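Side-chain contacts in regulating synaptic membrane exocytosis protein 2 (Rattus norvegicus, PDB 2BWQ), which probably helps regulate neurotransmitter release at the synaptic membrane as a Rab3-interacting molecule, represented here by its C2A domain: residues A[46-49]-A[50-53]; A[77-81]-A[82-86]; A[112-115]-A[116-119]. All coordinates share one frame; numbering follows the deposited sequence. Where two conformers were deposited one is given.

Contact 1: residues A[46-49]-A[50-53]; sequences YFLP and DRSD
One face of the Tyr46 ring carries Arg51 CG, a CH-pi contact with CG 3.9 Å from the ring centroid and displaced toward the rim, while the carbonyl oxygen of Ser52 lies at the ring edge, in its plane. Tyr46 CE2 in turn sits over one face of the Arg51 guanidinium, whose plane is tilted 35° from the ring, so that it lies aslant over the ring rather than parallel to it. The pair belongs to the turn that leaves strand 41-48 of the C2 beta sandwich on its way to strand 56-58. Here an inverse gamma turn is centred on Arg51, closed by a weak bond from Ser52 N to Asp50 O; Asp50 O also accepts from Asn55 ND2. With CG set anti to the backbone N (chi1 -178°) and a bend at chi2, the arginine chain is laid across the ring from methylene to guanidinium. An alanine in place of Tyr46 would take away this platform and is likely to leave the arginine free to swing away from the strand. The peptide before Pro49 is cis, and just ahead of it Leu48 reaches the same arginine from its backbone end, Leu48 CD2 lying 3.7 Å from Arg51 CA.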
loop_
_atom_site.group_PDB
_atom_site.type_symbol
_atom_site.label_atom_id
_atom_site.label_comp_id
_atom_site.label_asym_id
_atom_site.label_seq_id
_atom_site.Cartn_x
_atom_site.Cartn_y
_atom_site.Cartn_z
ATOM N N TYR A 46 7.064 -2.160 0.233
ATOM C CA TYR A 46 8.367 -2.450 -0.382
ATOM C C TYR A 46 8.192 -2.489 -1.870
ATOM O O TYR A 46 7.287 -3.120 -2.454
ATOM C CB TYR A 46 8.934 -3.785 0.054
ATOM C CG TYR A 46 9.661 -3.807 1.358
ATOM C CD1 TYR A 46 10.931 -3.280 1.449
ATOM C CD2 TYR A 46 9.097 -4.362 2.511
ATOM C CE1 TYR A 46 11.627 -3.313 2.631
ATOM C CE2 TYR A 46 9.816 -4.388 3.717
ATOM C CZ TYR A 46 11.053 -3.855 3.743
ATOM O OH TYR A 46 11.763 -3.905 4.953
ATOM N N PHE A 47 9.079 -1.774 -2.562
ATOM C CA PHE A 47 9.209 -1.842 -4.009
ATOM C C PHE A 47 10.297 -2.847 -4.270
ATOM O O PHE A 47 11.476 -2.562 -4.020
ATOM C CB PHE A 47 9.618 -0.445 -4.544
ATOM C CG PHE A 47 9.656 -0.352 -5.993
ATOM C CD1 PHE A 47 8.588 -0.818 -6.770
ATOM C CD2 PHE A 47 10.758 0.269 -6.610
ATOM C CE1 PHE A 47 8.581 -0.676 -8.108
ATOM C CE2 PHE A 47 10.785 0.423 -7.997
ATOM C CZ PHE A 47 9.669 -0.058 -8.740
ATOM N N LEU A 48 9.894 -4.005 -4.714
ATOM C CA LEU A 48 10.841 -5.166 -4.848
ATOM C C LEU A 48 11.224 -5.393 -6.283
ATOM O O LEU A 48 10.512 -5.009 -7.194
ATOM C CB LEU A 48 10.168 -6.411 -4.314
ATOM C CG LEU A 48 9.808 -6.315 -2.836
ATOM C CD1 LEU A 48 9.025 -7.531 -2.437
ATOM C CD2 LEU A 48 11.068 -6.166 -1.952
ATOM N N PRO A 49 12.375 -6.006 -6.572
ATOM C CA PRO A 49 13.356 -6.448 -5.626
ATOM C C PRO A 49 14.223 -5.399 -5.010
ATOM O O PRO A 49 14.077 -4.159 -5.218
ATOM C CB PRO A 49 14.245 -7.400 -6.451
ATOM C CG PRO A 49 14.111 -6.994 -7.783
ATOM C CD PRO A 49 12.756 -6.323 -7.959
ATOM N N ASP A 50 15.203 -5.989 -4.321
ATOM C CA ASP A 50 15.864 -5.418 -3.210
ATOM C C ASP A 50 14.918 -5.008 -2.105
ATOM O O ASP A 50 14.320 -3.920 -2.116
ATOM C CB ASP A 50 16.935 -4.408 -3.629
ATOM C CG ASP A 50 18.227 -5.116 -4.014
ATOM O OD1 ASP A 50 18.138 -6.322 -4.408
ATOM O OD2 ASP A 50 19.364 -4.577 -3.937
ATOM N N ARG A 51 14.761 -5.924 -1.153
ATOM C CA ARG A 51 14.122 -5.634 0.098
ATOM C C ARG A 51 15.165 -4.911 0.954
ATOM O O ARG A 51 15.873 -5.551 1.763
ATOM C CB ARG A 51 13.673 -6.931 0.766
ATOM C CG ARG A 51 12.957 -6.760 2.055
ATOM C CD ARG A 51 13.455 -7.639 3.228
ATOM N NE ARG A 51 12.688 -7.375 4.453
ATOM C CZ ARG A 51 11.365 -7.531 4.527
ATOM N NH1 ARG A 51 10.707 -7.966 3.469
ATOM N NH2 ARG A 51 10.700 -7.271 5.654
ATOM N N SER A 52 15.313 -3.605 0.732
ATOM C CA SER A 52 16.194 -2.747 1.556
ATOM C C SER A 52 15.490 -1.453 1.904
ATOM O O SER A 52 14.455 -1.147 1.326
ATOM C CB SER A 52 17.521 -2.431 0.855
ATOM O OG SER A 52 17.309 -1.938 -0.448
ATOM N N ASP A 53 16.064 -0.684 2.822
ATOM C CA ASP A 53 15.437 0.516 3.359
ATOM C C ASP A 53 15.121 1.482 2.241
ATOM O O ASP A 53 14.108 2.176 2.291
ATOM C CB ASP A 53 16.370 1.231 4.388
ATOM C CG ASP A 53 15.804 2.617 4.832
ATOM O OD1 ASP A 53 14.890 2.642 5.690
ATOM O OD2 ASP A 53 16.186 3.728 4.355
#

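Contact 2: residues A[77-81]-A[82-86]; sequences SPVHR and REFRE. With SO4 (sulfate ion), chain B; SO4 (sulfate ion), chain C.
Glu83 reaches back across its own turn with an extended side chain to the backbone of His80, and each atom of that chain meets the histidine. CB lies 3.1 Å from His80 O, and CG remains near the same oxygen. CD then passes over the histidine CB, 3.5 Å away. At the tip, OE1 accepts a hydrogen bond from His80 N at 2.9 Å, with the donor 61° out of the carboxylate plane, whereas OE2 leans toward CD2 of the imidazole in one of its two deposited conformers. The backbone answers with Glu83 N bonded to His80 O and Phe84 N to Arg81 O, the i to i-3 pattern of a short 3-10 segment.

Phe84 receives Arg81 CA over the centre of one ring face in a CH-pi contact, 4.0 Å from the centroid. The arginine bends at chi2 (63°), bringing its guanidinium to within 9° of parallel with the ring; Arg81 CD touches Phe84 CE2 at 3.5 Å. Val79 CG1 meets the ring at its edge. A sulfate ion, probably from the crystallisation liquor, accepts from Arg81 N and from Arg82 N, NE and NH2, while Arg82 NH1 binds a second sulfate (O2, 2.8 Å). The segment lies in the loop between strands 69-76 and 88-95, with Val79 packed on Leu20 of strand 19-28 and Phe84 meeting Phe13 of strand 6-14 edge-to-face.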
loop_
_atom_site.group_PDB
_atom_site.type_symbol
_atom_site.label_atom_id
_atom_site.label_comp_id
_atom_site.label_asym_id
_atom_site.label_seq_id
_atom_site.Cartn_x
_atom_site.Cartn_y
_atom_site.Cartn_z
ATOM N N SER A 77 12.338 6.405 -6.742
ATOM C CA SER A 77 13.146 6.868 -7.849
ATOM C C SER A 77 14.567 6.380 -7.639
ATOM O O SER A 77 14.977 6.317 -6.477
ATOM C CB SER A 77 13.213 8.389 -7.799
ATOM O OG SER A 77 14.101 8.944 -8.791
ATOM N N PRO A 78 15.306 6.043 -8.697
ATOM C CA PRO A 78 14.899 6.069 -10.104
ATOM C C PRO A 78 14.096 4.847 -10.455
ATOM O O PRO A 78 14.323 3.747 -9.883
ATOM C CB PRO A 78 16.236 5.931 -10.841
ATOM C CG PRO A 78 17.126 5.148 -9.890
ATOM C CD PRO A 78 16.730 5.645 -8.523
ATOM N N VAL A 79 13.123 5.006 -11.339
ATOM C CA VAL A 79 12.333 3.881 -11.882
ATOM C C VAL A 79 12.239 3.990 -13.386
ATOM O O VAL A 79 12.011 5.093 -13.914
ATOM C CB VAL A 79 10.875 3.837 -11.284
ATOM C CG1 VAL A 79 10.110 2.631 -11.878
ATOM C CG2 VAL A 79 11.014 3.672 -9.779
ATOM N N HIS A 80 12.396 2.854 -14.061
ATOM C CA HIS A 80 12.490 2.783 -15.498
ATOM C C HIS A 80 11.422 1.841 -16.068
ATOM O O HIS A 80 11.339 0.709 -15.572
ATOM C CB HIS A 80 13.907 2.319 -15.885
ATOM C CG HIS A 80 14.971 3.299 -15.498
ATOM N ND1 HIS A 80 15.369 4.318 -16.319
ATOM C CD2 HIS A 80 15.690 3.430 -14.361
ATOM C CE1 HIS A 80 16.279 5.051 -15.707
ATOM N NE2 HIS A 80 16.515 4.523 -14.525
ATOM N N ARG A 81 10.680 2.298 -17.091
ATOM C CA ARG A 81 9.622 1.472 -17.721
ATOM C C ARG A 81 10.160 0.041 -18.058
ATOM O O ARG A 81 9.473 -1.000 -17.876
ATOM C CB ARG A 81 9.153 2.176 -19.003
ATOM C CG ARG A 81 8.136 1.412 -19.831
ATOM C CD ARG A 81 6.868 1.211 -19.090
ATOM N NE ARG A 81 5.945 0.272 -19.743
ATOM C CZ ARG A 81 6.137 -1.049 -19.864
ATOM N NH1 ARG A 81 7.225 -1.644 -19.386
ATOM N NH2 ARG A 81 5.217 -1.789 -20.478
ATOM N N ARG A 82 11.397 -0.009 -18.530
ATOM C CA ARG A 82 11.922 -1.313 -18.949
ATOM C C ARG A 82 12.016 -2.338 -17.799
ATOM O O ARG A 82 12.253 -3.535 -18.019
ATOM C CB ARG A 82 13.282 -1.152 -19.618
ATOM C CG ARG A 82 14.350 -0.761 -18.661
ATOM C CD ARG A 82 15.682 -0.405 -19.300
ATOM N NE ARG A 82 15.554 0.815 -20.102
ATOM C CZ ARG A 82 16.139 0.979 -21.292
ATOM N NH1 ARG A 82 16.727 -0.029 -21.866
ATOM N NH2 ARG A 82 16.023 2.123 -21.941
ATOM N N GLU A 83 11.931 -1.842 -16.570
ATOM C CA GLU A 83 12.130 -2.653 -15.379
ATOM C C GLU A 83 10.783 -3.220 -14.912
ATOM O O GLU A 83 10.766 -4.019 -13.984
ATOM C CB GLU A 83 12.647 -1.759 -14.222
ATOM C CG GLU A 83 14.089 -1.252 -14.421
ATOM C CD GLU A 83 14.489 -0.142 -13.424
ATOM O OE1 GLU A 83 13.628 0.527 -12.754
ATOM O OE2 GLU A 83 15.726 0.049 -13.276
ATOM N N PHE A 84 9.684 -2.835 -15.521
ATOM C CA PHE A 84 8.376 -3.166 -14.891
ATOM C C PHE A 84 8.131 -4.664 -14.814
ATOM O O PHE A 84 7.504 -5.066 -13.834
ATOM C CB PHE A 84 7.253 -2.525 -15.679
ATOM C CG PHE A 84 7.042 -1.049 -15.391
ATOM C CD1 PHE A 84 7.916 -0.314 -14.587
ATOM C CD2 PHE A 84 5.974 -0.415 -15.991
ATOM C CE1 PHE A 84 7.654 1.076 -14.365
ATOM C CE2 PHE A 84 5.729 0.976 -15.810
ATOM C CZ PHE A 84 6.576 1.671 -14.993
ATOM N N ARG A 85 8.610 -5.482 -15.750
ATOM C CA ARG A 85 8.366 -6.943 -15.666
ATOM C C ARG A 85 9.043 -7.587 -14.488
ATOM O O ARG A 85 8.705 -8.702 -14.106
ATOM C CB ARG A 85 8.781 -7.664 -16.958
ATOM C CG ARG A 85 7.805 -7.459 -18.091
ATOM C CD ARG A 85 8.105 -8.331 -19.333
ATOM N NE ARG A 85 7.421 -7.863 -20.546
ATOM C CZ ARG A 85 8.033 -7.467 -21.667
ATOM N NH1 ARG A 85 9.364 -7.494 -21.774
ATOM N NH2 ARG A 85 7.307 -7.056 -22.702
ATOM N N GLU A 86 9.999 -6.869 -13.913
ATOM C CA GLU A 86 10.813 -7.340 -12.815
ATOM C C GLU A 86 10.603 -6.550 -11.520
ATOM O O GLU A 86 11.491 -6.506 -10.658
ATOM C CB GLU A 86 12.298 -7.274 -13.210
ATOM C CG GLU A 86 12.707 -8.176 -14.401
ATOM C CD GLU A 86 12.418 -9.673 -14.213
ATOM O OE1 GLU A 86 12.085 -10.142 -13.093
ATOM O OE2 GLU A 86 12.521 -10.422 -15.216
HETATM S S SO4 B . 13.072 3.509 -19.666
HETATM O O1 SO4 B . 12.755 2.056 -19.670
HETATM O O2 SO4 B . 12.620 4.110 -20.901
HETATM O O3 SO4 B . 12.438 4.216 -18.559
HETATM O O4 SO4 B . 14.531 3.700 -19.585
HETATM S S SO4 C . 17.443 -3.522 -22.106
HETATM O O1 SO4 C . 16.645 -4.761 -22.357
HETATM O O2 SO4 C . 16.923 -2.728 -21.021
HETATM O O3 SO4 C . 18.680 -3.996 -21.434
HETATM O O4 SO4 C . 17.695 -2.851 -23.353
HETATM O O HOH W 1 13.410 0.488 -10.309
#

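Contact 3: residues A[112-115]-A[116-119]; sequences IELE and TALL
A 3-10 turn follows strand 105-113, and Ala117 is the residue it folds back against that strand. Ile112 CG2 meets Ala117 CB at 3.7 Å; a chi1 of -63° places CG1 beside the backbone N and so leaves CG2 anti to it. Ala117 N bonds to Leu114 O at 3.1 Å with an N-H...O angle of 162°, the donor lying well above the carbonyl plane. Thr116 N adds a weak bond to Glu113 O. Both bonds run from residue i to i-3, and together they turn the chain out of the sheet toward strand 123-127, across the two layers of the C2 sandwich. The same Glu113 oxygen is reached a second time through water: one molecule donates to Glu113 O at 2.9 Å and hydrogen-bonds Thr116 OG1 at 2.8 Å. The threonine hydroxyl lies between the backbone N and the carbonyl carbon, which leaves it 4.0 Å from Glu113 O, and the water spans the interval. Leu114, deposited in two conformers, brings CD1 to 4.2 Å from Leu119 CD2 in one of them, the two side chains crossing at about a right angle. Glu115 OE2 forms a salt bridge with Arg85 NE of the 82-86 segment.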
loop_
_atom_site.group_PDB
_atom_site.type_symbol
_atom_site.label_atom_id
_atom_site.label_comp_id
_atom_site.label_asym_id
_atom_site.label_seq_id
_atom_site.Cartn_x
_atom_site.Cartn_y
_atom_site.Cartn_z
ATOM N N ILE A 112 1.297 -5.946 -6.078
ATOM C CA ILE A 112 0.945 -5.407 -7.407
ATOM C C ILE A 112 2.144 -5.533 -8.306
ATOM O O ILE A 112 3.159 -4.868 -8.098
ATOM C CB ILE A 112 0.496 -3.932 -7.278
ATOM C CG1 ILE A 112 -0.769 -3.823 -6.426
ATOM C CG2 ILE A 112 0.256 -3.308 -8.702
ATOM C CD1 ILE A 112 -1.214 -2.386 -6.219
ATOM N N GLU A 113 2.059 -6.355 -9.312
ATOM C CA GLU A 113 3.083 -6.449 -10.373
ATOM C C GLU A 113 3.070 -5.176 -11.217
ATOM O O GLU A 113 1.983 -4.800 -11.718
ATOM C CB GLU A 113 2.834 -7.673 -11.280
ATOM C CG GLU A 113 3.061 -8.980 -10.521
ATOM C CD GLU A 113 4.502 -9.327 -10.374
ATOM O OE1 GLU A 113 5.417 -8.642 -10.855
ATOM O OE2 GLU A 113 4.730 -10.355 -9.712
ATOM N N LEU A 114 4.210 -4.513 -11.383
ATOM C CA LEU A 114 4.203 -3.260 -12.148
ATOM C C LEU A 114 3.732 -3.430 -13.577
ATOM O O LEU A 114 3.065 -2.513 -14.085
ATOM C CB LEU A 114 5.568 -2.568 -12.139
ATOM C CG LEU A 114 5.760 -1.528 -11.032
ATOM C CD1 LEU A 114 4.807 -0.347 -11.357
ATOM C CD2 LEU A 114 5.502 -2.091 -9.645
ATOM N N GLU A 115 4.041 -4.564 -14.221
ATOM C CA GLU A 115 3.799 -4.679 -15.659
ATOM C C GLU A 115 2.326 -4.573 -15.986
ATOM O O GLU A 115 2.024 -4.191 -17.110
ATOM C CB GLU A 115 4.341 -6.026 -16.146
ATOM C CG GLU A 115 4.199 -6.295 -17.656
ATOM C CD GLU A 115 5.145 -5.494 -18.550
ATOM O OE1 GLU A 115 5.900 -4.575 -18.110
ATOM O OE2 GLU A 115 5.157 -5.809 -19.775
ATOM N N THR A 116 1.446 -4.919 -15.071
ATOM C CA THR A 116 0.045 -4.763 -15.377
ATOM C C THR A 116 -0.677 -3.854 -14.425
ATOM O O THR A 116 -1.901 -3.902 -14.328
ATOM C CB THR A 116 -0.658 -6.149 -15.428
ATOM O OG1 THR A 116 -0.364 -6.851 -14.220
ATOM C CG2 THR A 116 -0.166 -6.982 -16.694
ATOM N N ALA A 117 0.051 -3.080 -13.638
ATOM C CA ALA A 117 -0.552 -2.209 -12.655
ATOM C C ALA A 117 -1.400 -1.115 -13.322
ATOM O O ALA A 117 -1.181 -0.706 -14.481
ATOM C CB ALA A 117 0.567 -1.509 -11.864
ATOM N N LEU A 118 -2.382 -0.674 -12.578
ATOM C CA LEU A 118 -3.239 0.461 -12.971
ATOM C C LEU A 118 -2.510 1.799 -12.773
ATOM O O LEU A 118 -2.728 2.488 -11.780
ATOM C CB LEU A 118 -4.551 0.434 -12.140
ATOM C CG LEU A 118 -5.482 -0.735 -12.466
ATOM C CD1 LEU A 118 -6.464 -0.974 -11.337
ATOM C CD2 LEU A 118 -6.252 -0.482 -13.711
ATOM N N LEU A 119 -1.637 2.131 -13.700
ATOM C CA LEU A 119 -0.840 3.361 -13.594
ATOM C C LEU A 119 -1.563 4.539 -14.213
ATOM O O LEU A 119 -0.985 5.235 -15.070
ATOM C CB LEU A 119 0.516 3.112 -14.279
ATOM C CG LEU A 119 1.289 1.955 -13.629
ATOM C CD1 LEU A 119 2.598 1.721 -14.378
ATOM C CD2 LEU A 119 1.608 2.230 -12.184
HETATM O O HOH W 2 -0.697 -5.789 -11.677
HETATM O O HOH W 3 1.291 -1.239 -15.784
HETATM O O HOH W 4 0.295 -1.232 -16.806
#

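From the N terminus, contact 1 comes first and rounds the turn out of strand 41-48 toward strand 56-58. Contact 2 follows in the loop that carries the chain from strand 69-76 of one sheet to strand 88-95 of the other, and contact 3 closes the turn leading from strand 105-113 toward strand 123-127. They run in series, with neither nesting nor crossing, yet all three touch in space. Phe47 CE2 packs against Val79 CG2 at 3.7 Å, and Phe47 CE1 against Leu114 CD2, also at 3.7 Å. Segments 77-86 and 112-119 meet through Phe84 and Leu119. The three turns gather at one end of the sandwich, where Phe47, Val79, Phe84, Leu114 and Leu119 pack between them.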